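Local coordinates for beta-glucosidase (Saccharopolyspora erythraea D, PDB 5M6G), which probably hydrolyses terminal, non-reducing beta-D-glucosyl residues to release beta-D-glucose, as a member of glycosyl hydrolase family 3, at residues Pro38-Pro43 with Thr118-Pro123; Leu64-Gln69 with Thr375-Leu380; Met107-Gln112 with Ala388-Leu393; Gly173-Phe178 with Leu380-Arg385. All blocks are in the same frame, centred on the assembly; numbering follows the deposited sequence.

How the interactions relate
All four contacts lie on one side of the chain's centre, in and beside the TIM-barrel-like N-terminal domain. Interaction 1 is the most peripheral, a partly buried meeting of two loops through aromatic hydroxyl, guanidinium and water. Interaction 2 is buried and rests on one lysine-glutamine bond; its Lys377 also reaches Pro123 of interaction 1. Interaction 3, partly buried, ties helix 101-116 to residues 388-393 with a salt bridge and a backbone N-H bond to one carboxylate. Interaction 4, also buried, sets leucines against a magnesium-binding aspartate. Interactions 2 and 4 share Leu380, next to helix 363-379, while Tyr108 of interaction 3 hydrogen-bonds Asp175 of interaction 4.

Interaction 1 (Pro38-Pro43 with Thr118-Pro123); sequences PAYRDP and TPLGIP
Tyr40 and Leu120 form the tight part of this meeting of two loops. The phenol hydroxyl gives its proton to the backbone carbonyl of Leu120, with Tyr40 OH 2.7 Å from Leu120 O. It arrives in the carbonyl plane on a lone pair, at a C=O...donor angle of 121°, and the carbonyl oxygen lies in plane at the edge of the ring. CD2 of Leu120 closes in beside the same hydroxyl, 3.8 Å from Tyr40 OH. The ring is buried, with Leu54 and Arg57 of helix 47-57 packed against it. Its CG sits between the backbone N and the carbonyl carbon (chi1 79°), a turn that sends the ring across to residues 118-123.

The other side is looser and wetter. Arg41 bends at chi2 (-67°), bringing its guanidinium alongside the tyrosine, with Tyr40 CE2 over one guanidinium face, toward the rim, and Arg41 CG over the tyrosine ring, toward its rim. Its NH2 makes a weak hydrogen bond, with 3.3 Å between Arg41 NH2 and Gly121 O. Arg41 NH2 also stands 2.9 Å from Leu120 O, at an angle too poor for a bond. A water links the two sides here, accepting from Arg41 NH1 at 2.8 Å and donating to Gly121 O at 2.7 Å. Gly121 has positive phi, and a CB there would run into Arg41 NH2. Its N-H bonds Thr118 OG1, an ST motif.

Both acceptors are backbone carbonyls, so this join depends chiefly on the path of residues 118-123, with Tyr40 the firm donor and the solvated arginine a softer second one.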
loop_
_atom_site.group_PDB
_atom_site.type_symbol
_atom_site.label_atom_id
_atom_site.label_comp_id
_atom_site.label_asym_id
_atom_site.label_seq_id
_atom_site.Cartn_x
_atom_site.Cartn_y
_atom_site.Cartn_z
ATOM N N PRO A 38 33.282 8.775 20.799
ATOM C CA PRO A 38 32.289 9.807 20.477
ATOM C C PRO A 38 30.957 9.428 21.100
ATOM O O PRO A 38 30.562 8.260 21.100
ATOM C CB PRO A 38 32.236 9.804 18.944
ATOM C CG PRO A 38 33.558 9.291 18.537
ATOM C CD PRO A 38 33.907 8.249 19.569
ATOM N N ALA A 39 30.285 10.423 21.677
ATOM C CA ALA A 39 29.077 10.137 22.438
ATOM C C ALA A 39 28.003 9.499 21.569
ATOM O O ALA A 39 27.165 8.744 22.077
ATOM C CB ALA A 39 28.547 11.416 23.080
ATOM N N TYR A 40 28.005 9.780 20.261
ATOM C CA TYR A 40 26.977 9.174 19.419
ATOM C C TYR A 40 27.165 7.669 19.304
ATOM O O TYR A 40 26.218 6.961 18.943
ATOM C CB TYR A 40 26.934 9.853 18.036
ATOM C CG TYR A 40 27.979 9.459 16.988
ATOM C CD1 TYR A 40 29.194 10.145 16.876
ATOM C CD2 TYR A 40 27.716 8.447 16.061
ATOM C CE1 TYR A 40 30.137 9.798 15.892
ATOM C CE2 TYR A 40 28.647 8.095 15.081
ATOM C CZ TYR A 40 29.846 8.773 14.994
ATOM O OH TYR A 40 30.745 8.415 14.013
ATOM N N ARG A 41 28.356 7.167 19.634
ATOM C CA ARG A 41 28.626 5.735 19.672
ATOM C C ARG A 41 28.251 5.094 21.000
ATOM O O ARG A 41 28.415 3.880 21.150
ATOM C CB ARG A 41 30.111 5.469 19.384
ATOM C CG ARG A 41 30.526 5.728 17.948
ATOM C CD ARG A 41 29.856 4.730 17.018
ATOM N NE ARG A 41 30.258 4.879 15.620
ATOM C CZ ARG A 41 29.551 4.395 14.604
ATOM N NH1 ARG A 41 28.416 3.749 14.842
ATOM N NH2 ARG A 41 29.967 4.562 13.357
ATOM N N ASP A 42 27.787 5.876 21.976
ATOM C CA ASP A 42 27.358 5.327 23.256
ATOM C C ASP A 42 25.913 4.858 23.146
ATOM O O ASP A 42 24.997 5.684 23.019
ATOM C CB ASP A 42 27.507 6.368 24.369
ATOM C CG ASP A 42 27.192 5.808 25.752
ATOM O OD1 ASP A 42 26.647 4.688 25.857
ATOM O OD2 ASP A 42 27.479 6.504 26.744
ATOM N N PRO A 43 25.659 3.548 23.215
ATOM C CA PRO A 43 24.287 3.065 23.054
ATOM C C PRO A 43 23.406 3.267 24.278
ATOM O O PRO A 43 22.191 3.073 24.172
ATOM C CB PRO A 43 24.480 1.580 22.746
ATOM C CG PRO A 43 25.739 1.224 23.440
ATOM C CD PRO A 43 26.624 2.439 23.354
ATOM N N THR A 118 32.168 4.394 6.073
ATOM C CA THR A 118 32.445 5.806 5.880
ATOM C C THR A 118 33.099 6.372 7.137
ATOM O O THR A 118 33.098 5.726 8.189
ATOM C CB THR A 118 31.151 6.553 5.569
ATOM O OG1 THR A 118 30.293 6.498 6.713
ATOM C CG2 THR A 118 30.458 5.936 4.374
ATOM N N PRO A 119 33.646 7.597 7.074
ATOM C CA PRO A 119 34.332 8.134 8.265
ATOM C C PRO A 119 33.455 8.198 9.507
ATOM O O PRO A 119 33.932 7.880 10.602
ATOM C CB PRO A 119 34.784 9.529 7.799
ATOM C CG PRO A 119 35.038 9.340 6.328
ATOM C CD PRO A 119 33.902 8.429 5.878
ATOM N N LEU A 120 32.181 8.596 9.381
ATOM C CA LEU A 120 31.292 8.602 10.537
ATOM C C LEU A 120 30.569 7.281 10.730
ATOM O O LEU A 120 30.091 7.010 11.837
ATOM C CB LEU A 120 30.253 9.730 10.420
ATOM C CG LEU A 120 30.866 11.136 10.440
ATOM C CD1 LEU A 120 29.805 12.180 10.125
ATOM C CD2 LEU A 120 31.481 11.404 11.791
ATOM N N GLY A 121 30.482 6.455 9.691
ATOM C CA GLY A 121 29.828 5.167 9.828
ATOM C C GLY A 121 28.344 5.254 10.107
ATOM O O GLY A 121 27.802 4.395 10.815
ATOM N N ILE A 122 27.672 6.279 9.586
ATOM C CA ILE A 122 26.225 6.418 9.753
ATOM C C ILE A 122 25.528 5.307 8.980
ATOM O O ILE A 122 25.655 5.240 7.750
ATOM C CB ILE A 122 25.720 7.783 9.273
ATOM C CG1 ILE A 122 26.334 8.908 10.117
ATOM C CG2 ILE A 122 24.190 7.818 9.321
ATOM C CD1 ILE A 122 25.921 10.296 9.641
ATOM N N PRO A 123 24.773 4.436 9.640
ATOM C CA PRO A 123 24.159 3.326 8.914
ATOM C C PRO A 123 23.081 3.827 7.970
ATOM O O PRO A 123 22.453 4.875 8.183
ATOM C CB PRO A 123 23.581 2.441 10.026
ATOM C CG PRO A 123 23.368 3.370 11.168
ATOM C CD PRO A 123 24.402 4.452 11.064
HETATM O O HOH W 1 27.377 2.416 12.654
#

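Interaction 2 (Leu64-Gln69 with Thr375-Leu380); sequences LGQMVQ and TKKFEL
Lys377 and Gln66 meet in a single hydrogen bond, the ammonium reaching from helix 363-379 to the glutamine amide. Lys377 NZ lies 2.7 Å from Gln66 OE1, in the carbonyl plane on a lone pair, at a C=O...donor angle of 127°. The lysine chain runs straight beyond CG, whereas the glutamine folds at chi2 (-61°), which turns its amide toward the ammonium; the two chains cross obliquely. Gly86 O and Pro123 O also accept from this NZ, so a buried charge is held by three neutral oxygens. A leucine at Gln66 would probably leave the ammonium one acceptor short in a buried setting.

Helix 60-66 is followed closely by strand 68-71 of the parallel sheet, consistent with the barrel-like N-terminal domain of family 3 enzymes, and the lysine links a later helix to that first junction.

Around the bond the Gln66 side chain rests on Leu374 and Ile122; further off, Met67 packs on Ile366 and Ala369 of helix 363-379.

A salt bridge belongs to the helix alone. Lys376 NZ stands 2.7 Å from Glu379 OE1, on the syn side and 19° out of the carboxylate plane.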
loop_
_atom_site.group_PDB
_atom_site.type_symbol
_atom_site.label_atom_id
_atom_site.label_comp_id
_atom_site.label_asym_id
_atom_site.label_seq_id
_atom_site.Cartn_x
_atom_site.Cartn_y
_atom_site.Cartn_z
ATOM N N LEU A 64 23.873 16.993 3.749
ATOM C CA LEU A 64 23.154 16.934 2.482
ATOM C C LEU A 64 22.952 15.491 2.050
ATOM O O LEU A 64 21.855 15.107 1.620
ATOM C CB LEU A 64 23.908 17.711 1.407
ATOM C CG LEU A 64 24.133 19.188 1.756
ATOM C CD1 LEU A 64 24.996 19.844 0.697
ATOM C CD2 LEU A 64 22.793 19.939 1.918
ATOM N N GLY A 65 23.995 14.671 2.192
ATOM C CA GLY A 65 23.877 13.264 1.849
ATOM C C GLY A 65 22.753 12.568 2.586
ATOM O O GLY A 65 22.020 11.771 1.996
ATOM N N GLN A 66 22.595 12.857 3.883
ATOM C CA GLN A 66 21.557 12.182 4.657
ATOM C C GLN A 66 20.165 12.460 4.116
ATOM O O GLN A 66 19.259 11.660 4.351
ATOM C CB GLN A 66 21.598 12.585 6.133
ATOM C CG GLN A 66 22.735 11.984 6.933
ATOM C CD GLN A 66 22.679 10.477 6.958
ATOM O OE1 GLN A 66 21.722 9.885 7.464
ATOM N NE2 GLN A 66 23.705 9.841 6.406
ATOM N N MET A 67 19.975 13.566 3.399
ATOM C CA MET A 67 18.656 13.936 2.901
ATOM C C MET A 67 18.290 13.227 1.602
ATOM O O MET A 67 17.188 13.437 1.087
ATOM C CB MET A 67 18.589 15.455 2.728
ATOM C CG MET A 67 18.672 16.183 4.062
ATOM S SD MET A 67 18.828 17.975 3.912
ATOM C CE MET A 67 17.237 18.362 3.176
ATOM N N VAL A 68 19.171 12.378 1.082
ATOM C CA VAL A 68 18.970 11.692 -0.191
ATOM C C VAL A 68 18.498 10.262 0.070
ATOM O O VAL A 68 19.082 9.540 0.891
ATOM C CB VAL A 68 20.267 11.696 -1.019
ATOM C CG1 VAL A 68 20.107 10.815 -2.258
ATOM C CG2 VAL A 68 20.664 13.137 -1.403
ATOM N N GLN A 69 17.433 9.854 -0.621
ATOM C CA GLN A 69 17.062 8.445 -0.729
ATOM C C GLN A 69 17.078 8.096 -2.209
ATOM O O GLN A 69 16.256 8.609 -2.980
ATOM C CB GLN A 69 15.696 8.159 -0.106
ATOM C CG GLN A 69 15.299 6.675 -0.178
ATOM C CD GLN A 69 13.898 6.456 0.328
ATOM O OE1 GLN A 69 12.939 6.864 -0.308
ATOM N NE2 GLN A 69 13.775 5.852 1.503
ATOM N N THR A 375 17.384 10.912 14.066
ATOM C CA THR A 375 16.631 10.434 15.223
ATOM C C THR A 375 15.988 9.083 14.935
ATOM O O THR A 375 16.071 8.160 15.751
ATOM C CB THR A 375 15.577 11.471 15.626
ATOM O OG1 THR A 375 16.242 12.618 16.177
ATOM C CG2 THR A 375 14.622 10.909 16.673
ATOM N N LYS A 376 15.378 8.937 13.757
ATOM C CA LYS A 376 14.736 7.675 13.412
ATOM C C LYS A 376 15.761 6.562 13.221
ATOM O O LYS A 376 15.508 5.408 13.594
ATOM C CB LYS A 376 13.880 7.863 12.162
ATOM C CG LYS A 376 12.646 8.723 12.434
ATOM C CD LYS A 376 11.662 7.943 13.318
ATOM C CE LYS A 376 10.608 8.844 13.987
ATOM N NZ LYS A 376 11.175 9.720 15.075
ATOM N N LYS A 377 16.930 6.884 12.662
ATOM C CA LYS A 377 17.982 5.870 12.560
ATOM C C LYS A 377 18.420 5.377 13.938
ATOM O O LYS A 377 18.600 4.171 14.141
ATOM C CB LYS A 377 19.170 6.419 11.770
ATOM C CG LYS A 377 18.865 6.643 10.292
ATOM C CD LYS A 377 20.124 7.051 9.523
ATOM C CE LYS A 377 19.897 7.034 8.026
ATOM N NZ LYS A 377 21.174 7.228 7.272
ATOM N N PHE A 378 18.594 6.285 14.906
ATOM C CA PHE A 378 18.945 5.842 16.258
ATOM C C PHE A 378 17.811 5.056 16.901
ATOM O O PHE A 378 18.046 4.025 17.545
ATOM C CB PHE A 378 19.308 7.030 17.144
ATOM C CG PHE A 378 20.687 7.568 16.894
ATOM C CD1 PHE A 378 21.804 6.890 17.361
ATOM C CD2 PHE A 378 20.860 8.757 16.202
ATOM C CE1 PHE A 378 23.087 7.384 17.124
ATOM C CE2 PHE A 378 22.129 9.264 15.972
ATOM C CZ PHE A 378 23.248 8.563 16.429
ATOM N N GLU A 379 16.577 5.537 16.758
ATOM C CA GLU A 379 15.447 4.840 17.356
ATOM C C GLU A 379 15.298 3.447 16.770
ATOM O O GLU A 379 14.994 2.493 17.490
ATOM C CB GLU A 379 14.161 5.654 17.164
ATOM C CG GLU A 379 14.119 6.925 18.024
ATOM C CD GLU A 379 12.965 7.860 17.673
ATOM O OE1 GLU A 379 12.456 7.803 16.529
ATOM O OE2 GLU A 379 12.580 8.675 18.536
ATOM N N LEU A 380 15.546 3.303 15.471
ATOM C CA LEU A 380 15.440 1.994 14.837
ATOM C C LEU A 380 16.544 1.043 15.268
ATOM O O LEU A 380 16.506 -0.124 14.876
ATOM C CB LEU A 380 15.459 2.147 13.315
ATOM C CG LEU A 380 14.110 2.560 12.731
ATOM C CD1 LEU A 380 14.278 3.051 11.309
ATOM C CD2 LEU A 380 13.147 1.372 12.779
#

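Interaction 3 (Met107-Gln112 with Ala388-Leu393); sequences MYDSYQ and AQRDLL
Asp109, on helix 101-116, brings its CA to 6.4 Å from the CA of Ala388, as the loop after Phe387 passes beside the helix. Its carboxylate serves the loop with both oxygens. OD1 takes the backbone N-H of Ala388 on its syn lone pair, Asp109 OD1 and Ala388 N being 2.8 Å apart in a nearly straight bond (168°). The methyl of Ala388 lies alongside, its CB 3.6 Å from Asp109 OD1.

OD2 forms a salt bridge with the arginine, Asp109 OD2 to Arg390 NH2 measuring 2.9 Å. The carboxylate oxygen sits in the guanidinium plane, yet the arginine meets it from above the carboxylate plane, the two planes being 53° apart. Arg390 reaches it with a chain extended from CG to NE, and Asp106 binds the same NH2. A water accepts from Arg390 NE and donates to Ala388 O; it also comes unusually close to Asp109 OD2. With an alanine in place of Asp109, the Ala388 N-H would probably lose its acceptor and Arg390 one of its two carboxylate partners.

Tyr108, one residue back, lays its ring obliquely near the loop, with Tyr108 CD2 4.1 Å from Ala388 N. Its hydroxyl bonds Asp175 OD2, a second-shell bond that is likely to orient the magnesium-binding aspartate; the contact thus flanks that metal site with a helix-to-loop salt bridge.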
loop_
_atom_site.group_PDB
_atom_site.type_symbol
_atom_site.label_atom_id
_atom_site.label_comp_id
_atom_site.label_asym_id
_atom_site.label_seq_id
_atom_site.Cartn_x
_atom_site.Cartn_y
_atom_site.Cartn_z
ATOM N N MET A 107 21.385 -8.392 -0.289
ATOM C CA MET A 107 21.476 -7.081 -0.918
ATOM C C MET A 107 21.505 -5.978 0.133
ATOM O O MET A 107 22.343 -5.070 0.076
ATOM C CB MET A 107 20.297 -6.874 -1.868
ATOM C CG MET A 107 20.312 -5.517 -2.589
ATOM S SD MET A 107 18.806 -5.316 -3.556
ATOM C CE MET A 107 17.599 -5.066 -2.261
ATOM N N TYR A 108 20.593 -6.054 1.104
ATOM C CA TYR A 108 20.550 -5.068 2.178
ATOM C C TYR A 108 21.882 -4.999 2.922
ATOM O O TYR A 108 22.443 -3.915 3.111
ATOM C CB TYR A 108 19.411 -5.396 3.143
ATOM C CG TYR A 108 19.358 -4.434 4.301
ATOM C CD1 TYR A 108 18.595 -3.272 4.228
ATOM C CD2 TYR A 108 20.113 -4.658 5.450
ATOM C CE1 TYR A 108 18.566 -2.372 5.290
ATOM C CE2 TYR A 108 20.101 -3.772 6.494
ATOM C CZ TYR A 108 19.323 -2.633 6.415
ATOM O OH TYR A 108 19.312 -1.758 7.469
ATOM N N ASP A 109 22.399 -6.154 3.364
ATOM C CA ASP A 109 23.655 -6.169 4.109
ATOM C C ASP A 109 24.807 -5.623 3.285
ATOM O O ASP A 109 25.741 -5.025 3.838
ATOM C CB ASP A 109 23.983 -7.590 4.570
ATOM C CG ASP A 109 23.107 -8.046 5.708
ATOM O OD1 ASP A 109 22.357 -7.210 6.251
ATOM O OD2 ASP A 109 23.178 -9.237 6.069
ATOM N N SER A 110 24.773 -5.833 1.970
ATOM C CA SER A 110 25.827 -5.305 1.112
ATOM C C SER A 110 25.828 -3.778 1.133
ATOM O O SER A 110 26.883 -3.144 1.277
ATOM C CB SER A 110 25.640 -5.839 -0.305
ATOM O OG SER A 110 26.583 -5.281 -1.192
ATOM N N TYR A 111 24.650 -3.166 1.001
ATOM C CA TYR A 111 24.578 -1.708 1.105
ATOM C C TYR A 111 25.032 -1.239 2.480
ATOM O O TYR A 111 25.789 -0.266 2.600
ATOM C CB TYR A 111 23.156 -1.235 0.819
ATOM C CG TYR A 111 22.853 -1.060 -0.650
ATOM C CD1 TYR A 111 23.266 0.078 -1.322
ATOM C CD2 TYR A 111 22.139 -2.035 -1.366
ATOM C CE1 TYR A 111 22.996 0.264 -2.660
ATOM C CE2 TYR A 111 21.861 -1.855 -2.717
ATOM C CZ TYR A 111 22.297 -0.703 -3.356
ATOM O OH TYR A 111 22.034 -0.481 -4.690
ATOM N N GLN A 112 24.612 -1.945 3.526
ATOM C CA GLN A 112 24.929 -1.516 4.881
ATOM C C GLN A 112 26.427 -1.596 5.158
ATOM O O GLN A 112 26.995 -0.680 5.766
ATOM C CB GLN A 112 24.141 -2.360 5.878
ATOM C CG GLN A 112 24.074 -1.782 7.263
ATOM C CD GLN A 112 23.388 -0.430 7.283
ATOM O OE1 GLN A 112 24.026 0.586 7.040
ATOM N NE2 GLN A 112 22.086 -0.414 7.562
ATOM N N ALA A 388 20.610 -7.411 8.492
ATOM C CA ALA A 388 19.363 -8.150 8.408
ATOM C C ALA A 388 19.271 -9.178 9.527
ATOM O O ALA A 388 20.256 -9.826 9.884
ATOM C CB ALA A 388 19.247 -8.831 7.044
ATOM N N GLN A 389 18.067 -9.322 10.076
ATOM C CA GLN A 389 17.782 -10.266 11.155
ATOM C C GLN A 389 17.404 -11.603 10.530
ATOM O O GLN A 389 16.231 -11.928 10.345
ATOM C CB GLN A 389 16.645 -9.742 12.016
ATOM C CG GLN A 389 17.025 -8.646 12.963
ATOM C CD GLN A 389 15.877 -7.687 13.113
ATOM O OE1 GLN A 389 15.850 -6.602 12.525
ATOM N NE2 GLN A 389 14.864 -8.135 13.811
ATOM N N ARG A 390 18.418 -12.395 10.198
ATOM C CA ARG A 390 18.105 -13.591 9.426
ATOM C C ARG A 390 17.378 -14.659 10.232
ATOM O O ARG A 390 16.822 -15.582 9.629
ATOM C CB ARG A 390 19.381 -14.141 8.811
ATOM C CG ARG A 390 19.894 -13.182 7.773
ATOM C CD ARG A 390 21.238 -13.556 7.283
ATOM N NE ARG A 390 21.799 -12.484 6.477
ATOM C CZ ARG A 390 21.884 -12.522 5.156
ATOM N NH1 ARG A 390 21.435 -13.585 4.492
ATOM N NH2 ARG A 390 22.424 -11.508 4.506
ATOM N N ASP A 391 17.343 -14.552 11.565
ATOM C CA ASP A 391 16.504 -15.451 12.352
ATOM C C ASP A 391 15.037 -15.367 11.952
ATOM O O ASP A 391 14.271 -16.283 12.265
ATOM C CB ASP A 391 16.610 -15.136 13.843
ATOM C CG ASP A 391 17.941 -15.536 14.434
ATOM O OD1 ASP A 391 18.643 -16.373 13.821
ATOM O OD2 ASP A 391 18.274 -15.015 15.523
ATOM N N LEU A 392 14.627 -14.284 11.290
ATOM C CA LEU A 392 13.234 -14.082 10.913
ATOM C C LEU A 392 12.906 -14.581 9.510
ATOM O O LEU A 392 11.728 -14.584 9.133
ATOM C CB LEU A 392 12.878 -12.595 11.019
ATOM C CG LEU A 392 12.859 -11.999 12.430
ATOM C CD1 LEU A 392 12.569 -10.500 12.373
ATOM C CD2 LEU A 392 11.836 -12.709 13.311
ATOM N N LEU A 393 13.911 -14.981 8.728
ATOM C CA LEU A 393 13.641 -15.498 7.389
ATOM C C LEU A 393 12.659 -16.667 7.374
ATOM O O LEU A 393 11.864 -16.749 6.419
ATOM C CB LEU A 393 14.962 -15.884 6.708
ATOM C CG LEU A 393 15.818 -14.715 6.207
ATOM C CD1 LEU A 393 17.234 -15.165 5.849
ATOM C CD2 LEU A 393 15.143 -14.015 5.024
HETATM O O HOH W 2 22.423 -10.363 8.221
#

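Interaction 4 (Gly173-Phe178 with Leu380-Arg385); sequences GIDWSF and LGLFER. With MG (magnesium ion), chain F; SOR (sorbitol), chain L.
Van der Waals contact alone joins the two segments: Leu382 and Asp175 come at each other from opposite directions, and the methyl Leu382 CD2 lies 3.3 Å from Asp175 OD1, the metal-bound oxygen. Leu380 adds a looser touch, its CD2 4.1 Å from Asp175 O and its CD1 4.3 Å from Asp175 CB.

Backbone bonds shape the turn on which Leu382 sits. Gly381, with positive phi, follows helix 363-379 in a Schellman motif, and its carbonyl accepts from both Arg385 N and Glu384 N.

Polar bonds fix the carboxylate. With CG of Asp175 anti to the carbonyl carbon (chi1 -49°), OD1 turns to the metal while OD2 is taken by Tyr108 OH and Tyr126 N.

Metal coordination involves Asp175 OD1 and Gly173 O, the latter 2.0 Å from the magnesium ion, and four waters complete an octahedron. One of these waters also donates to Ile174 O. The same segment continues through strand 176-177 of the parallel sheet to Phe178, whose CB lies 3.7 Å from sorbitol O2 and whose CE1 lies over one face of the Trp176 ring, toward its rim. Residues 173-178 thus run from a magnesium site to the sorbitol pocket.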
loop_
_atom_site.group_PDB
_atom_site.type_symbol
_atom_site.label_atom_id
_atom_site.label_comp_id
_atom_site.label_asym_id
_atom_site.label_seq_id
_atom_site.Cartn_x
_atom_site.Cartn_y
_atom_site.Cartn_z
ATOM N N GLY A 173 16.147 -7.280 6.357
ATOM C CA GLY A 173 16.931 -6.154 6.818
ATOM C C GLY A 173 16.263 -4.806 6.622
ATOM O O GLY A 173 16.509 -3.885 7.405
ATOM N N ILE A 174 15.414 -4.684 5.600
ATOM C CA ILE A 174 14.801 -3.405 5.264
ATOM C C ILE A 174 14.084 -2.839 6.481
ATOM O O ILE A 174 13.433 -3.566 7.241
ATOM C CB ILE A 174 13.865 -3.598 4.057
ATOM C CG1 ILE A 174 14.699 -3.990 2.829
ATOM C CG2 ILE A 174 13.024 -2.341 3.806
ATOM C CD1 ILE A 174 13.880 -4.358 1.583
ATOM N N ASP A 175 14.233 -1.530 6.689
ATOM C CA ASP A 175 13.903 -0.887 7.947
ATOM C C ASP A 175 12.595 -0.131 7.925
ATOM O O ASP A 175 12.166 0.342 8.977
ATOM C CB ASP A 175 15.013 0.102 8.318
ATOM C CG ASP A 175 16.368 -0.523 8.204
ATOM O OD1 ASP A 175 16.636 -1.420 9.027
ATOM O OD2 ASP A 175 17.120 -0.163 7.276
ATOM N N TRP A 176 11.966 -0.007 6.765
ATOM C CA TRP A 176 11.049 1.104 6.528
ATOM C C TRP A 176 10.142 0.727 5.373
ATOM O O TRP A 176 10.634 0.454 4.274
ATOM C CB TRP A 176 11.877 2.365 6.220
ATOM C CG TRP A 176 11.145 3.641 5.907
ATOM C CD1 TRP A 176 9.800 3.904 6.022
ATOM C CD2 TRP A 176 11.750 4.844 5.408
ATOM N NE1 TRP A 176 9.543 5.213 5.632
ATOM C CE2 TRP A 176 10.722 5.802 5.244
ATOM C CE3 TRP A 176 13.070 5.203 5.086
ATOM C CZ2 TRP A 176 10.975 7.097 4.779
ATOM C CZ3 TRP A 176 13.322 6.490 4.625
ATOM C CH2 TRP A 176 12.278 7.423 4.478
ATOM N N SER A 177 8.836 0.667 5.626
ATOM C CA SER A 177 7.857 0.424 4.577
ATOM C C SER A 177 7.087 1.700 4.285
ATOM O O SER A 177 6.747 2.454 5.201
ATOM C CB SER A 177 6.866 -0.678 4.956
ATOM O OG SER A 177 5.907 -0.848 3.922
ATOM N N PHE A 178 6.808 1.933 3.002
ATOM C CA PHE A 178 5.984 3.063 2.573
ATOM C C PHE A 178 4.516 2.647 2.686
ATOM O O PHE A 178 3.806 2.453 1.701
ATOM C CB PHE A 178 6.366 3.488 1.162
ATOM C CG PHE A 178 7.857 3.768 0.990
ATOM C CD1 PHE A 178 8.547 4.539 1.913
ATOM C CD2 PHE A 178 8.556 3.250 -0.094
ATOM C CE1 PHE A 178 9.915 4.795 1.752
ATOM C CE2 PHE A 178 9.912 3.498 -0.265
ATOM C CZ PHE A 178 10.599 4.270 0.664
ATOM N N LEU A 380 15.546 3.303 15.471
ATOM C CA LEU A 380 15.440 1.994 14.837
ATOM C C LEU A 380 16.544 1.043 15.268
ATOM O O LEU A 380 16.506 -0.124 14.876
ATOM C CB LEU A 380 15.459 2.147 13.315
ATOM C CG LEU A 380 14.110 2.560 12.731
ATOM C CD1 LEU A 380 14.278 3.051 11.309
ATOM C CD2 LEU A 380 13.147 1.372 12.779
ATOM N N GLY A 381 17.517 1.514 16.048
ATOM C CA GLY A 381 18.591 0.664 16.512
ATOM C C GLY A 381 19.664 0.394 15.488
ATOM O O GLY A 381 20.484 -0.499 15.699
ATOM N N LEU A 382 19.706 1.173 14.401
ATOM C CA LEU A 382 20.619 0.888 13.295
ATOM C C LEU A 382 22.077 1.084 13.681
ATOM O O LEU A 382 22.962 0.479 13.063
ATOM C CB LEU A 382 20.279 1.772 12.093
ATOM C CG LEU A 382 18.956 1.415 11.407
ATOM C CD1 LEU A 382 18.625 2.422 10.299
ATOM C CD2 LEU A 382 19.015 0.000 10.847
ATOM N N PHE A 383 22.355 1.940 14.666
ATOM C CA PHE A 383 23.735 2.141 15.089
ATOM C C PHE A 383 24.242 0.989 15.946
ATOM O O PHE A 383 25.455 0.864 16.144
ATOM C CB PHE A 383 23.880 3.460 15.865
ATOM C CG PHE A 383 23.819 4.699 15.005
ATOM C CD1 PHE A 383 22.601 5.219 14.585
ATOM C CD2 PHE A 383 24.984 5.360 14.641
ATOM C CE1 PHE A 383 22.546 6.374 13.808
ATOM C CE2 PHE A 383 24.938 6.513 13.864
ATOM C CZ PHE A 383 23.725 7.021 13.445
ATOM N N GLU A 384 23.343 0.156 16.465
ATOM C CA GLU A 384 23.688 -1.021 17.252
ATOM C C GLU A 384 23.535 -2.315 16.463
ATOM O O GLU A 384 24.381 -3.206 16.580
ATOM C CB GLU A 384 22.812 -1.092 18.512
ATOM C CG GLU A 384 23.278 -0.200 19.661
ATOM C CD GLU A 384 23.190 1.279 19.335
ATOM O OE1 GLU A 384 22.069 1.809 19.173
ATOM O OE2 GLU A 384 24.254 1.917 19.230
ATOM N N ARG A 385 22.485 -2.423 15.645
ATOM C CA ARG A 385 22.134 -3.653 14.922
ATOM C C ARG A 385 21.818 -3.293 13.478
ATOM O O ARG A 385 20.645 -3.175 13.099
ATOM C CB ARG A 385 20.937 -4.349 15.572
ATOM C CG ARG A 385 21.202 -4.862 16.977
ATOM C CD ARG A 385 19.907 -5.182 17.714
ATOM N NE ARG A 385 19.183 -3.967 18.080
ATOM C CZ ARG A 385 19.524 -3.175 19.094
ATOM N NH1 ARG A 385 20.581 -3.469 19.848
ATOM N NH2 ARG A 385 18.813 -2.091 19.356
HETATM MG MG MG F . 16.579 -3.537 9.422
HETATM C C1 SOR L . 3.930 5.715 -3.343
HETATM C C2 SOR L . 5.073 4.719 -3.437
HETATM C C3 SOR L . 5.964 5.100 -4.615
HETATM C C4 SOR L . 6.910 3.959 -4.981
HETATM C C5 SOR L . 7.407 4.035 -6.428
HETATM C C6 SOR L . 8.030 2.689 -6.786
HETATM O O1 SOR L . 2.831 5.146 -2.675
HETATM O O2 SOR L . 5.819 4.733 -2.233
HETATM O O3 SOR L . 6.706 6.237 -4.258
HETATM O O4 SOR L . 8.016 3.955 -4.101
HETATM O O5 SOR L . 6.361 4.352 -7.337
HETATM O O6 SOR L . 8.142 2.552 -8.187
HETATM O O HOH W 3 14.501 -3.930 9.739
HETATM O O HOH W 4 18.709 -3.122 9.676
HETATM O O HOH W 5 16.711 -3.099 11.386
HETATM O O HOH W 6 16.995 -5.425 10.061
#